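Local coordinates for conserved hypothetical protein Ta0289 (PDB 1PVM) that is of unknown function but pairs two CBS domains with a zinc-ribbon-like domain that binds iron and probably zinc through four cysteines, at residues F8-V11 and E12-M15; S57-S60 and I61-F65; K87-S90 and D91-V94; S135-D138 and I139-H143. One frame throughout, in Å; residues are numbered along the deposited sequence.

Contact 1: F8-V11 and E12-M15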
ATOM      1  N   PHE B   8     -11.133  25.383  -2.033  1.00 18.46           N
ATOM      2  CA  PHE B   8     -10.500  25.540  -0.729  1.00 17.49           C
ATOM      3  C   PHE B   8     -11.242  24.700   0.302  1.00 16.07           C
ATOM      4  O   PHE B   8     -12.417  24.377   0.122  1.00 16.83           O
ATOM      5  CB  PHE B   8     -10.504  27.007  -0.285  1.00 18.04           C
ATOM      6  CG  PHE B   8      -9.605  27.892  -1.097  1.00 19.41           C
ATOM      7  CD1 PHE B   8     -10.082  28.539  -2.231  1.00 19.79           C
ATOM      8  CD2 PHE B   8      -8.273  28.065  -0.737  1.00 21.09           C
ATOM      9  CE1 PHE B   8      -9.244  29.349  -2.997  1.00 20.55           C
ATOM     10  CE2 PHE B   8      -7.429  28.869  -1.492  1.00 21.49           C
ATOM     11  CZ  PHE B   8      -7.916  29.514  -2.628  1.00 22.56           C
ATOM     12  N   MET B   9     -10.554  24.363   1.388  1.00 14.83           N
ATOM     13  CA  MET B   9     -11.129  23.546   2.453  1.00 14.68           C
ATOM     14  C   MET B   9     -10.067  23.333   3.537  1.00 15.22           C
ATOM     15  O   MET B   9      -8.975  22.859   3.238  1.00 15.18           O
ATOM     16  CB  MET B   9     -11.558  22.193   1.871  1.00 15.58           C
ATOM     17  CG  MET B   9     -12.182  21.236   2.864  1.00 16.45           C
ATOM     18  SD  MET B   9     -13.684  21.911   3.576  1.00 18.18           S
ATOM     19  CE  MET B   9     -14.745  21.938   2.135  1.00 16.61           C
ATOM     20  N   ARG B  10     -10.361  23.687   4.788  1.00 14.60           N
ATOM     21  CA  ARG B  10      -9.365  23.477   5.837  1.00 14.91           C
ATOM     22  C   ARG B  10      -9.336  21.985   6.157  1.00 12.98           C
ATOM     23  O   ARG B  10     -10.384  21.346   6.247  1.00 12.10           O
ATOM     24  CB  ARG B  10      -9.683  24.303   7.094  1.00 18.36           C
ATOM     25  CG  ARG B  10     -10.772  23.766   7.989  1.00 23.37           C
ATOM     26  CD  ARG B  10     -11.083  24.745   9.122  1.00 24.28           C
ATOM     27  NE  ARG B  10     -10.275  24.561  10.329  1.00 25.29           N
ATOM     28  CZ  ARG B  10      -9.443  25.474  10.827  1.00 26.38           C
ATOM     29  NH1 ARG B  10      -9.287  26.643  10.218  1.00 26.97           N
ATOM     30  NH2 ARG B  10      -8.794  25.238  11.961  1.00 27.54           N
ATOM     31  N   VAL B  11      -8.131  21.437   6.319  1.00 13.41           N
ATOM     32  CA  VAL B  11      -7.953  20.005   6.586  1.00 12.93           C
ATOM     33  C   VAL B  11      -8.829  19.461   7.690  1.00 11.52           C
ATOM     34  O   VAL B  11      -9.376  18.368   7.578  1.00 11.92           O
ATOM     35  CB  VAL B  11      -6.519  19.642   7.008  1.00 14.24           C
ATOM     36  CG1 VAL B  11      -6.193  18.240   6.508  1.00 13.00           C
ATOM     37  CG2 VAL B  11      -5.544  20.649   6.514  1.00 20.87           C
ATOM     38  N   GLU B  12      -8.918  20.223   8.772  1.00 11.89           N
ATOM     39  CA  GLU B  12      -9.701  19.850   9.937  1.00 14.54           C
ATOM     40  C   GLU B  12     -11.093  19.327   9.588  1.00 13.54           C
ATOM     41  O   GLU B  12     -11.594  18.406  10.232  1.00 13.92           O
ATOM     42  CB  GLU B  12      -9.801  21.061  10.864  1.00 17.97           C
ATOM     43  CG  GLU B  12     -10.531  20.824  12.166  1.00 25.92           C
ATOM     44  CD  GLU B  12     -10.459  22.039  13.078  1.00 31.39           C
ATOM     45  OE1 GLU B  12     -10.733  23.164  12.599  1.00 33.15           O
ATOM     46  OE2 GLU B  12     -10.132  21.870  14.273  1.00 35.55           O
ATOM     47  N   LYS B  13     -11.707  19.902   8.559  1.00 12.62           N
ATOM     48  CA  LYS B  13     -13.051  19.512   8.137  1.00 13.69           C
ATOM     49  C   LYS B  13     -13.162  18.205   7.352  1.00 14.38           C
ATOM     50  O   LYS B  13     -14.254  17.643   7.243  1.00 14.21           O
ATOM     51  CB  LYS B  13     -13.677  20.619   7.288  1.00 14.64           C
ATOM     52  CG  LYS B  13     -13.881  21.941   7.996  1.00 17.01           C
ATOM     53  CD  LYS B  13     -14.646  22.907   7.094  1.00 19.58           C
ATOM     54  CE  LYS B  13     -14.986  24.195   7.821  1.00 23.99           C
ATOM     55  NZ  LYS B  13     -15.779  23.942   9.062  1.00 26.83           N
ATOM     56  N   ILE B  14     -12.053  17.719   6.803  1.00 13.98           N
ATOM     57  CA  ILE B  14     -12.098  16.495   6.004  1.00 15.25           C
ATOM     58  C   ILE B  14     -11.261  15.348   6.549  1.00 15.49           C
ATOM     59  O   ILE B  14     -11.299  14.240   6.015  1.00 16.79           O
ATOM     60  CB  ILE B  14     -11.654  16.771   4.547  1.00 16.17           C
ATOM     61  CG1 ILE B  14     -10.159  17.098   4.504  1.00 18.61           C
ATOM     62  CG2 ILE B  14     -12.459  17.928   3.975  1.00 16.81           C
ATOM     63  CD1 ILE B  14      -9.637  17.426   3.122  1.00 21.02           C
ATOM     64  N   MET B  15     -10.503  15.617   7.603  1.00 15.25           N
ATOM     65  CA  MET B  15      -9.658  14.603   8.217  1.00 15.72           C
ATOM     66  C   MET B  15     -10.514  13.542   8.904  1.00 16.24           C
ATOM     67  O   MET B  15     -11.709  13.739   9.131  1.00 16.28           O
ATOM     68  CB  MET B  15      -8.745  15.248   9.258  1.00 14.31           C
ATOM     69  CG  MET B  15      -9.498  15.701  10.502  1.00 14.65           C
ATOM     70  SD  MET B  15      -8.470  16.571  11.677  1.00 15.84           S
ATOM     71  CE  MET B  15      -9.660  16.983  12.944  1.00 14.59           C
TER
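Arg10 and Glu12 extend alongside each other and close a salt bridge over the start of a tight turn. The first torsion of Arg10 (chi1 78°) sets CG between the backbone N and the carbonyl carbon, and a bend at chi3 turns the guanidinium so that its NE edge faces the carboxylate. NE gives the main bond, 2.7 Å to Glu12 OE1, which it meets on the anti side and somewhat out of the carboxylate plane; NH2 adds a weak one to the same oxygen. The two flat groups are twisted 36° apart. Replacing Arg10 with an alanine would probably leave the Glu12 carboxylate without this charged mate and free to swing.

Lys13 passes athwart Arg10, its CG 3.6 Å from Arg10 CG, and its CD lies 3.8 Å from Met9 SD. Met9, bent at chi2 and chi3, also lays its CG against Ile14 CG2 at 3.5 Å. The backbone of the same residues curls: Lys13 N bonds to Arg10 O, while Val11 O takes both Ile14 N and Met15 N.

The turn lies before strand 21-23 yet packs on the second CBS domain. Val11 and Met15 reach Val111 of strand 108-112, and Met9 and Ile14 cover Val94 at the start of helix 94-104.

Contact 2: S57-S60 and I61-F65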
ATOM      1  N   SER B  57       2.157   2.958   8.015  1.00  7.62           N
ATOM      2  CA  SER B  57       1.409   2.898   6.760  1.00  8.20           C
ATOM      3  C   SER B  57       1.769   1.645   5.967  1.00  7.51           C
ATOM      4  O   SER B  57       2.708   0.935   6.313  1.00  7.84           O
ATOM      5  CB  SER B  57       1.731   4.124   5.904  1.00  8.54           C
ATOM      6  OG  SER B  57       3.090   4.104   5.494  1.00  8.47           O
ATOM      7  N   GLU B  58       1.029   1.378   4.896  1.00  8.96           N
ATOM      8  CA  GLU B  58       1.321   0.209   4.070  1.00  9.89           C
ATOM      9  C   GLU B  58       2.726   0.298   3.496  1.00  8.63           C
ATOM     10  O   GLU B  58       3.495  -0.660   3.554  1.00  8.69           O
ATOM     11  CB  GLU B  58       0.351   0.101   2.896  1.00 13.50           C
ATOM     12  CG  GLU B  58      -0.986  -0.514   3.200  1.00 18.17           C
ATOM     13  CD  GLU B  58      -1.718  -0.904   1.922  1.00 20.77           C
ATOM     14  OE1 GLU B  58      -2.032  -0.008   1.109  1.00 18.83           O
ATOM     15  OE2 GLU B  58      -1.967  -2.111   1.732  1.00 21.91           O
ATOM     16  N   ARG B  59       3.050   1.453   2.926  1.00  7.78           N
ATOM     17  CA  ARG B  59       4.358   1.651   2.327  1.00  8.23           C
ATOM     18  C   ARG B  59       5.479   1.500   3.357  1.00  8.25           C
ATOM     19  O   ARG B  59       6.535   0.950   3.040  1.00  8.24           O
ATOM     20  CB  ARG B  59       4.426   3.026   1.641  1.00  8.46           C
ATOM     21  CG  ARG B  59       5.703   3.275   0.834  1.00  8.51           C
ATOM     22  CD  ARG B  59       5.965   2.175  -0.185  1.00  9.32           C
ATOM     23  NE  ARG B  59       4.892   2.061  -1.168  1.00  9.58           N
ATOM     24  CZ  ARG B  59       4.686   2.918  -2.165  1.00  9.15           C
ATOM     25  NH1 ARG B  59       5.485   3.965  -2.324  1.00  9.42           N
ATOM     26  NH2 ARG B  59       3.674   2.725  -3.001  1.00  9.67           N
ATOM     27  N   SER B  60       5.260   1.965   4.588  1.00  7.72           N
ATOM     28  CA  SER B  60       6.309   1.840   5.604  1.00  7.60           C
ATOM     29  C   SER B  60       6.626   0.356   5.835  1.00  8.13           C
ATOM     30  O   SER B  60       7.776  -0.016   6.048  1.00  7.80           O
ATOM     31  CB  SER B  60       5.894   2.517   6.926  1.00  7.73           C
ATOM     32  OG  SER B  60       4.858   1.823   7.602  1.00  7.06           O
ATOM     33  N   ILE B  61       5.602  -0.488   5.774  1.00  7.61           N
ATOM     34  CA  ILE B  61       5.787  -1.925   5.962  1.00  7.74           C
ATOM     35  C   ILE B  61       6.545  -2.536   4.778  1.00  8.01           C
ATOM     36  O   ILE B  61       7.444  -3.361   4.959  1.00  7.80           O
ATOM     37  CB  ILE B  61       4.414  -2.617   6.137  1.00  7.35           C
ATOM     38  CG1 ILE B  61       3.773  -2.128   7.438  1.00  9.11           C
ATOM     39  CG2 ILE B  61       4.572  -4.123   6.139  1.00  7.18           C
ATOM     40  CD1 ILE B  61       2.311  -2.479   7.592  1.00  9.31           C
ATOM     41  N   ILE B  62       6.193  -2.119   3.564  1.00  8.65           N
ATOM     42  CA  ILE B  62       6.849  -2.630   2.360  1.00  9.84           C
ATOM     43  C   ILE B  62       8.314  -2.181   2.275  1.00 10.65           C
ATOM     44  O   ILE B  62       9.203  -2.962   1.909  1.00 10.36           O
ATOM     45  CB  ILE B  62       6.112  -2.154   1.076  1.00 10.42           C
ATOM     46  CG1 ILE B  62       4.683  -2.707   1.044  1.00 13.03           C
ATOM     47  CG2 ILE B  62       6.886  -2.578  -0.163  1.00 12.35           C
ATOM     48  CD1 ILE B  62       4.581  -4.214   1.082  1.00 13.30           C
ATOM     49  N   LYS B  63       8.567  -0.927   2.633  1.00 10.73           N
ATOM     50  CA  LYS B  63       9.914  -0.361   2.560  1.00 12.11           C
ATOM     51  C   LYS B  63      10.827  -0.657   3.743  1.00 11.87           C
ATOM     52  O   LYS B  63      12.031  -0.842   3.571  1.00 11.17           O
ATOM     53  CB  LYS B  63       9.837   1.165   2.397  1.00 14.82           C
ATOM     54  CG  LYS B  63       9.278   1.662   1.068  1.00 19.40           C
ATOM     55  CD  LYS B  63      10.295   1.564  -0.061  1.00 23.33           C
ATOM     56  CE  LYS B  63      11.509   2.449   0.189  1.00 25.81           C
ATOM     57  NZ  LYS B  63      12.465   2.434  -0.961  1.00 27.83           N
ATOM     58  N   ARG B  64      10.260  -0.707   4.942  1.00 10.25           N
ATOM     59  CA  ARG B  64      11.079  -0.906   6.124  1.00 11.40           C
ATOM     60  C   ARG B  64      10.917  -2.208   6.889  1.00  9.99           C
ATOM     61  O   ARG B  64      11.773  -2.552   7.701  1.00 12.30           O
ATOM     62  CB  ARG B  64      10.886   0.295   7.045  1.00 12.70           C
ATOM     63  CG  ARG B  64      11.096   1.605   6.299  1.00 18.43           C
ATOM     64  CD  ARG B  64      10.764   2.809   7.148  1.00 23.90           C
ATOM     65  NE  ARG B  64      11.942   3.638   7.376  1.00 29.04           N
ATOM     66  CZ  ARG B  64      12.990   3.267   8.104  1.00 31.16           C
ATOM     67  NH1 ARG B  64      13.009   2.074   8.682  1.00 32.35           N
ATOM     68  NH2 ARG B  64      14.017   4.092   8.259  1.00 31.91           N
ATOM     69  N   PHE B  65       9.832  -2.937   6.655  1.00  8.48           N
ATOM     70  CA  PHE B  65       9.668  -4.212   7.345  1.00  7.33           C
ATOM     71  C   PHE B  65      10.094  -5.401   6.487  1.00  7.29           C
ATOM     72  O   PHE B  65      10.944  -6.188   6.890  1.00  6.88           O
ATOM     73  CB  PHE B  65       8.227  -4.451   7.783  1.00  6.80           C
ATOM     74  CG  PHE B  65       7.964  -5.878   8.173  1.00  5.75           C
ATOM     75  CD1 PHE B  65       8.493  -6.401   9.348  1.00  7.04           C
ATOM     76  CD2 PHE B  65       7.249  -6.721   7.328  1.00  6.47           C
ATOM     77  CE1 PHE B  65       8.317  -7.745   9.676  1.00  5.92           C
ATOM     78  CE2 PHE B  65       7.069  -8.063   7.643  1.00  6.09           C
ATOM     79  CZ  PHE B  65       7.604  -8.576   8.819  1.00  6.41           C
TER
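Ser57 O is gripped twice at the start of helix 58-65: Ile61 N donates to it at 3.3 Å and Ser60 OG at 2.7 Å, both from the same face of the carbonyl plane. The hydroxyl gets there with OG set between the backbone N and the carbonyl carbon of Ser60 (chi1 70°), folded back over the turn. In return Ser57, the N-cap, accepts through its own OG from Ser60 N at 3.2 Å, and the two serines help to close the first turn. Without the hydroxyl, as with an alanine at position 60, Ser57 O is likely to lose its shorter bond and keep the longer one from Ile61.

Farther along, the helical ladder continues from Ile62 N to Glu58 O, from Lys63 N to Arg59 O at 2.8 Å, and from Arg64 N to Ser60 O. Phe65 N returns to Ile61 O.

Apolar carbons fill in around these bonds. Arg59 and Lys63 run together, CD of the arginine 3.6 Å from CG of the lysine, with their aliphatic parts in touch. Ile61 sets CG1 3.4 Å from Ser57 O, and Ile62 holds its own CG1 at the same distance from Glu58 O. Ile61 also packs on Val32 of helix 28-38.

Chemically, the serines settle the helix start from within, whereas the charged ends serve the dimer: Glu58 and Arg59 form reciprocal salt bridges with Arg59 and Glu58 of the second subunit, and Arg59 also makes a cation-pi contact with Tyr41 of that subunit.

Contact 3: K87-S90 and D91-V94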
ATOM      1  N   LYS B  87       3.130  15.269   9.882  1.00  8.33           N
ATOM      2  CA  LYS B  87       1.948  16.014  10.290  1.00  8.57           C
ATOM      3  C   LYS B  87       1.818  17.411   9.702  1.00  9.49           C
ATOM      4  O   LYS B  87       2.799  18.011   9.259  1.00  9.56           O
ATOM      5  CB  LYS B  87       1.925  16.108  11.816  1.00 10.59           C
ATOM      6  CG  LYS B  87       3.060  16.946  12.399  1.00 13.73           C
ATOM      7  CD  LYS B  87       3.125  16.811  13.918  1.00 16.05           C
ATOM      8  CE  LYS B  87       3.997  17.894  14.536  1.00 19.68           C
ATOM      9  NZ  LYS B  87       5.344  17.933  13.928  1.00 22.14           N
ATOM     10  N   VAL B  88       0.583  17.907   9.700  1.00  8.24           N
ATOM     11  CA  VAL B  88       0.264  19.251   9.224  1.00  8.41           C
ATOM     12  C   VAL B  88      -0.684  19.859  10.260  1.00 10.02           C
ATOM     13  O   VAL B  88      -1.323  19.130  11.021  1.00  9.15           O
ATOM     14  CB  VAL B  88      -0.453  19.241   7.846  1.00  8.46           C
ATOM     15  CG1 VAL B  88       0.466  18.671   6.779  1.00  9.23           C
ATOM     16  CG2 VAL B  88      -1.755  18.449   7.928  1.00  7.56           C
ATOM     17  N   LYS B  89      -0.758  21.185  10.306  1.00 10.27           N
ATOM     18  CA  LYS B  89      -1.647  21.859  11.245  1.00 12.01           C
ATOM     19  C   LYS B  89      -3.089  21.778  10.767  1.00 11.44           C
ATOM     20  O   LYS B  89      -3.356  21.756   9.562  1.00 11.43           O
ATOM     21  CB  LYS B  89      -1.233  23.320  11.418  1.00 13.45           C
ATOM     22  CG  LYS B  89      -0.010  23.498  12.298  1.00 19.46           C
ATOM     23  CD  LYS B  89      -0.315  23.074  13.735  1.00 23.42           C
ATOM     24  CE  LYS B  89       0.908  23.199  14.641  1.00 24.95           C
ATOM     25  NZ  LYS B  89       0.589  22.889  16.068  1.00 23.97           N
ATOM     26  N   SER B  90      -4.018  21.745  11.721  1.00 12.00           N
ATOM     27  CA  SER B  90      -5.441  21.637  11.417  1.00 12.43           C
ATOM     28  C   SER B  90      -6.008  22.787  10.592  1.00 11.57           C
ATOM     29  O   SER B  90      -7.074  22.647   9.993  1.00 11.69           O
ATOM     30  CB  SER B  90      -6.245  21.502  12.713  1.00 12.00           C
ATOM     31  OG  SER B  90      -6.089  22.648  13.531  1.00 14.21           O
ATOM     32  N   ASP B  91      -5.311  23.918  10.552  1.00 12.52           N
ATOM     33  CA  ASP B  91      -5.805  25.056   9.782  1.00 13.21           C
ATOM     34  C   ASP B  91      -5.275  25.107   8.347  1.00 13.56           C
ATOM     35  O   ASP B  91      -5.599  26.018   7.590  1.00 14.36           O
ATOM     36  CB  ASP B  91      -5.507  26.369  10.520  1.00 14.99           C
ATOM     37  CG  ASP B  91      -4.024  26.664  10.631  1.00 19.70           C
ATOM     38  OD1 ASP B  91      -3.196  25.748  10.422  1.00 20.29           O
ATOM     39  OD2 ASP B  91      -3.682  27.827  10.943  1.00 21.15           O
ATOM     40  N   TYR B  92      -4.475  24.116   7.969  1.00 12.27           N
ATOM     41  CA  TYR B  92      -3.930  24.041   6.612  1.00 11.86           C
ATOM     42  C   TYR B  92      -5.027  23.905   5.559  1.00 11.19           C
ATOM     43  O   TYR B  92      -6.028  23.222   5.775  1.00 10.42           O
ATOM     44  CB  TYR B  92      -3.014  22.819   6.472  1.00 12.33           C
ATOM     45  CG  TYR B  92      -1.546  23.059   6.727  1.00 12.31           C
ATOM     46  CD1 TYR B  92      -1.116  23.876   7.769  1.00 14.51           C
ATOM     47  CD2 TYR B  92      -0.581  22.425   5.948  1.00 13.85           C
ATOM     48  CE1 TYR B  92       0.246  24.055   8.030  1.00 15.61           C
ATOM     49  CE2 TYR B  92       0.776  22.592   6.200  1.00 13.85           C
ATOM     50  CZ  TYR B  92       1.184  23.406   7.240  1.00 15.64           C
ATOM     51  OH  TYR B  92       2.528  23.563   7.496  1.00 18.32           O
ATOM     52  N   ASP B  93      -4.836  24.557   4.419  1.00 11.33           N
ATOM     53  CA  ASP B  93      -5.776  24.426   3.319  1.00 12.57           C
ATOM     54  C   ASP B  93      -5.359  23.112   2.659  1.00 11.73           C
ATOM     55  O   ASP B  93      -4.207  22.692   2.799  1.00 11.80           O
ATOM     56  CB  ASP B  93      -5.608  25.564   2.309  1.00 11.86           C
ATOM     57  CG  ASP B  93      -6.458  25.363   1.071  1.00 13.24           C
ATOM     58  OD1 ASP B  93      -7.697  25.408   1.197  1.00 14.77           O
ATOM     59  OD2 ASP B  93      -5.899  25.148  -0.024  1.00 13.66           O
ATOM     60  N   VAL B  94      -6.269  22.462   1.943  1.00 12.59           N
ATOM     61  CA  VAL B  94      -5.921  21.201   1.294  1.00 13.16           C
ATOM     62  C   VAL B  94      -4.706  21.370   0.386  1.00 14.29           C
ATOM     63  O   VAL B  94      -3.914  20.440   0.226  1.00 14.04           O
ATOM     64  CB  VAL B  94      -7.102  20.615   0.464  1.00 13.42           C
ATOM     65  CG1 VAL B  94      -8.288  20.335   1.368  1.00 12.97           C
ATOM     66  CG2 VAL B  94      -7.483  21.558  -0.671  1.00 14.22           C
TER
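Asp91 stands at the third position of a type I beta turn that runs from Lys89 to Tyr92 and leads strand 87-89 away from its sheet. With CG placed between the backbone N and the carbonyl carbon (chi1 66°), its carboxylate tips back over the turn, bringing OD1 to 3.3 Å from Lys89 CB. This is a contact with the carbon at the base of the lysine; the ammonium end of Lys89 goes elsewhere, to the backbone oxygen of Asp113. The same OD1 lies at the edge of the Tyr92 ring, in its plane.

Tyr92 closes the turn. Its N donates to Lys89 O at 3.1 Å. The side chain then doubles back over the strand just left. Val88 CB lies over the face of the ring, 4.1 Å from its centroid and 26° off the normal, a CH-pi contact in which the nearest ring atom is CD2 at 3.7 Å. Lys89 N lies over the same face, nearer the rim, and Lys89 CB comes to 3.7 Å from CD1.

Asp93 follows as the N-cap of helix 94-104, its OD2 accepting from Lys95 N and its OD1 from Met9 N.

The chemistry divides between backbone and ring. One hydrogen bond closes the turn, and the tyrosine covers the end of the strand, its ring over Val88 CB and the Lys89 backbone N, while Asp93 uses both carboxylate oxygens to join the new helix to the N-terminal segment.

Contact 4: S135-D138 and I139-H143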
ATOM      1  N   SER B 135      -2.823  18.101  -9.033  1.00 13.15           N
ATOM      2  CA  SER B 135      -2.286  17.976  -7.688  1.00 13.18           C
ATOM      3  C   SER B 135      -2.351  16.519  -7.217  1.00 12.08           C
ATOM      4  O   SER B 135      -1.434  16.028  -6.546  1.00 11.21           O
ATOM      5  CB  SER B 135      -3.054  18.884  -6.734  1.00 13.82           C
ATOM      6  OG  SER B 135      -2.410  18.933  -5.478  1.00 18.01           O
ATOM      7  N   ILE B 136      -3.432  15.833  -7.581  1.00 11.27           N
ATOM      8  CA  ILE B 136      -3.614  14.431  -7.215  1.00  9.91           C
ATOM      9  C   ILE B 136      -2.542  13.582  -7.900  1.00  9.48           C
ATOM     10  O   ILE B 136      -1.931  12.721  -7.273  1.00  8.02           O
ATOM     11  CB  ILE B 136      -5.021  13.927  -7.625  1.00 10.13           C
ATOM     12  CG1 ILE B 136      -6.083  14.634  -6.781  1.00 11.53           C
ATOM     13  CG2 ILE B 136      -5.122  12.413  -7.450  1.00  8.78           C
ATOM     14  CD1 ILE B 136      -7.505  14.435  -7.295  1.00 15.21           C
ATOM     15  N   THR B 137      -2.316  13.830  -9.186  1.00  9.47           N
ATOM     16  CA  THR B 137      -1.300  13.096  -9.937  1.00  9.75           C
ATOM     17  C   THR B 137       0.082  13.350  -9.317  1.00 10.49           C
ATOM     18  O   THR B 137       0.911  12.438  -9.213  1.00 10.62           O
ATOM     19  CB  THR B 137      -1.301  13.533 -11.417  1.00 11.13           C
ATOM     20  OG1 THR B 137      -2.598  13.295 -11.970  1.00 11.39           O
ATOM     21  CG2 THR B 137      -0.271  12.755 -12.217  1.00 11.71           C
ATOM     22  N   ASP B 138       0.325  14.589  -8.894  1.00  9.93           N
ATOM     23  CA  ASP B 138       1.596  14.944  -8.273  1.00 10.10           C
ATOM     24  C   ASP B 138       1.854  14.101  -7.026  1.00  9.97           C
ATOM     25  O   ASP B 138       2.929  13.527  -6.869  1.00 10.59           O
ATOM     26  CB  ASP B 138       1.613  16.425  -7.890  1.00 12.43           C
ATOM     27  CG  ASP B 138       2.840  16.798  -7.070  1.00 12.34           C
ATOM     28  OD1 ASP B 138       3.969  16.625  -7.575  1.00 16.78           O
ATOM     29  OD2 ASP B 138       2.677  17.253  -5.921  1.00 13.86           O
ATOM     30  N   ILE B 139       0.871  14.044  -6.134  1.00  8.34           N
ATOM     31  CA  ILE B 139       1.002  13.257  -4.910  1.00  8.62           C
ATOM     32  C   ILE B 139       1.254  11.788  -5.253  1.00  8.19           C
ATOM     33  O   ILE B 139       2.115  11.142  -4.649  1.00  7.06           O
ATOM     34  CB  ILE B 139      -0.274  13.367  -4.043  1.00  8.80           C
ATOM     35  CG1 ILE B 139      -0.427  14.801  -3.531  1.00 10.51           C
ATOM     36  CG2 ILE B 139      -0.210  12.384  -2.872  1.00  9.73           C
ATOM     37  CD1 ILE B 139      -1.720  15.041  -2.757  1.00  8.98           C
ATOM     38  N   LEU B 140       0.511  11.268  -6.228  1.00  8.40           N
ATOM     39  CA  LEU B 140       0.672   9.877  -6.643  1.00  8.59           C
ATOM     40  C   LEU B 140       2.077   9.595  -7.175  1.00  8.09           C
ATOM     41  O   LEU B 140       2.683   8.579  -6.827  1.00  8.41           O
ATOM     42  CB  LEU B 140      -0.375   9.508  -7.700  1.00  8.62           C
ATOM     43  CG  LEU B 140      -1.812   9.400  -7.182  1.00  9.33           C
ATOM     44  CD1 LEU B 140      -2.775   9.271  -8.353  1.00  8.90           C
ATOM     45  CD2 LEU B 140      -1.929   8.202  -6.244  1.00  9.90           C
ATOM     46  N   LEU B 141       2.596  10.497  -8.003  1.00  7.92           N
ATOM     47  CA  LEU B 141       3.939  10.328  -8.557  1.00  8.85           C
ATOM     48  C   LEU B 141       5.008  10.466  -7.476  1.00  7.75           C
ATOM     49  O   LEU B 141       5.989   9.712  -7.448  1.00  8.73           O
ATOM     50  CB  LEU B 141       4.190  11.352  -9.669  1.00 10.47           C
ATOM     51  CG  LEU B 141       3.406  11.105 -10.962  1.00 11.32           C
ATOM     52  CD1 LEU B 141       3.684  12.223 -11.953  1.00 13.46           C
ATOM     53  CD2 LEU B 141       3.800   9.757 -11.552  1.00 12.53           C
ATOM     54  N   SER B 142       4.820  11.425  -6.578  1.00  6.32           N
ATOM     55  CA  SER B 142       5.785  11.629  -5.504  1.00  6.31           C
ATOM     56  C   SER B 142       5.809  10.453  -4.534  1.00  5.42           C
ATOM     57  O   SER B 142       6.859  10.117  -3.991  1.00  7.28           O
ATOM     58  CB  SER B 142       5.476  12.917  -4.742  1.00  6.66           C
ATOM     59  OG  SER B 142       5.772  14.054  -5.534  1.00  8.88           O
ATOM     60  N   HIS B 143       4.656   9.828  -4.314  1.00  6.49           N
ATOM     61  CA  HIS B 143       4.590   8.690  -3.400  1.00  6.73           C
ATOM     62  C   HIS B 143       5.307   7.473  -3.974  1.00  7.53           C
ATOM     63  O   HIS B 143       5.862   6.658  -3.234  1.00  7.99           O
ATOM     64  CB  HIS B 143       3.135   8.335  -3.097  1.00  7.69           C
ATOM     65  CG  HIS B 143       2.980   7.182  -2.155  1.00  7.78           C
ATOM     66  ND1 HIS B 143       3.521   7.178  -0.887  1.00  7.04           N
ATOM     67  CD2 HIS B 143       2.350   5.993  -2.300  1.00  7.53           C
ATOM     68  CE1 HIS B 143       3.233   6.033  -0.292  1.00  7.77           C
ATOM     69  NE2 HIS B 143       2.524   5.297  -1.128  1.00  6.89           N
TER
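Asp138 and Ser142, one helical turn apart, carry the polar part of this contact on helix 133-145. Asp138 O accepts from Ser142 N at 2.8 Å. Ser142 OG also lies 3.2 Å from Asp138 O, at most a weak bond. Both side chains find their stronger partner across on helix 94-104, where Ser102 OG bonds to Asp138 OD2 and to Ser142 OG.

The remaining backbone bonds repeat the same step: Ile139 N to Ser135 O, Leu140 N to Ile136 O, and Leu141 N to Thr137 O at 2.8 Å. Farther on, His143 N reaches Ile139 O.

Apolar contacts follow the same spacing. Leu140 follows Ile136 in the same direction, with CG2 of the isoleucine 4.0 Å from CD1 of the leucine. Thr137 and Leu141 pair alike, CG2 to CD1 also at 4.0 Å. In Thr137 the methyl stands anti to the backbone N, which turns it toward the leucine and leaves OG1 on the other branch to bond with Arg133 O and with Ser128 OG of the second subunit. Ile139 faces inward, its CG1 3.4 Å from Ser135 O, and packs on Ala98 and Leu124.

With i to i+4 bonds throughout, this is a regular alpha helix, here packed on helix 94-104 of the second CBS domain, covered also by helix 124-127 and by the second subunit, and lending Thr137, Leu140 and Leu141 to the dimer interface.

Along the chain the four contacts come in numerical order, each closing before the next opens. Contacts 1 and 3 are close neighbours, their centres about 8 Å apart: Val11 N meets Tyr92 O and Met9 O meets Val94 N in probable hydrogen bonds, which tie the N-terminal segment to the second CBS domain. Contact 2 belongs to the first domain, on the other side of the chain's centre, about 27 Å from contact 1 between centres. Contact 4 lies about 18 Å between centres from each of contacts 2 and 3, with a weak hydrogen bond from Arg59 NH1 to His143 O. Contacts 2 and 4 both reach the second subunit, so helices 58-65 and 133-145 each contribute to the dimer.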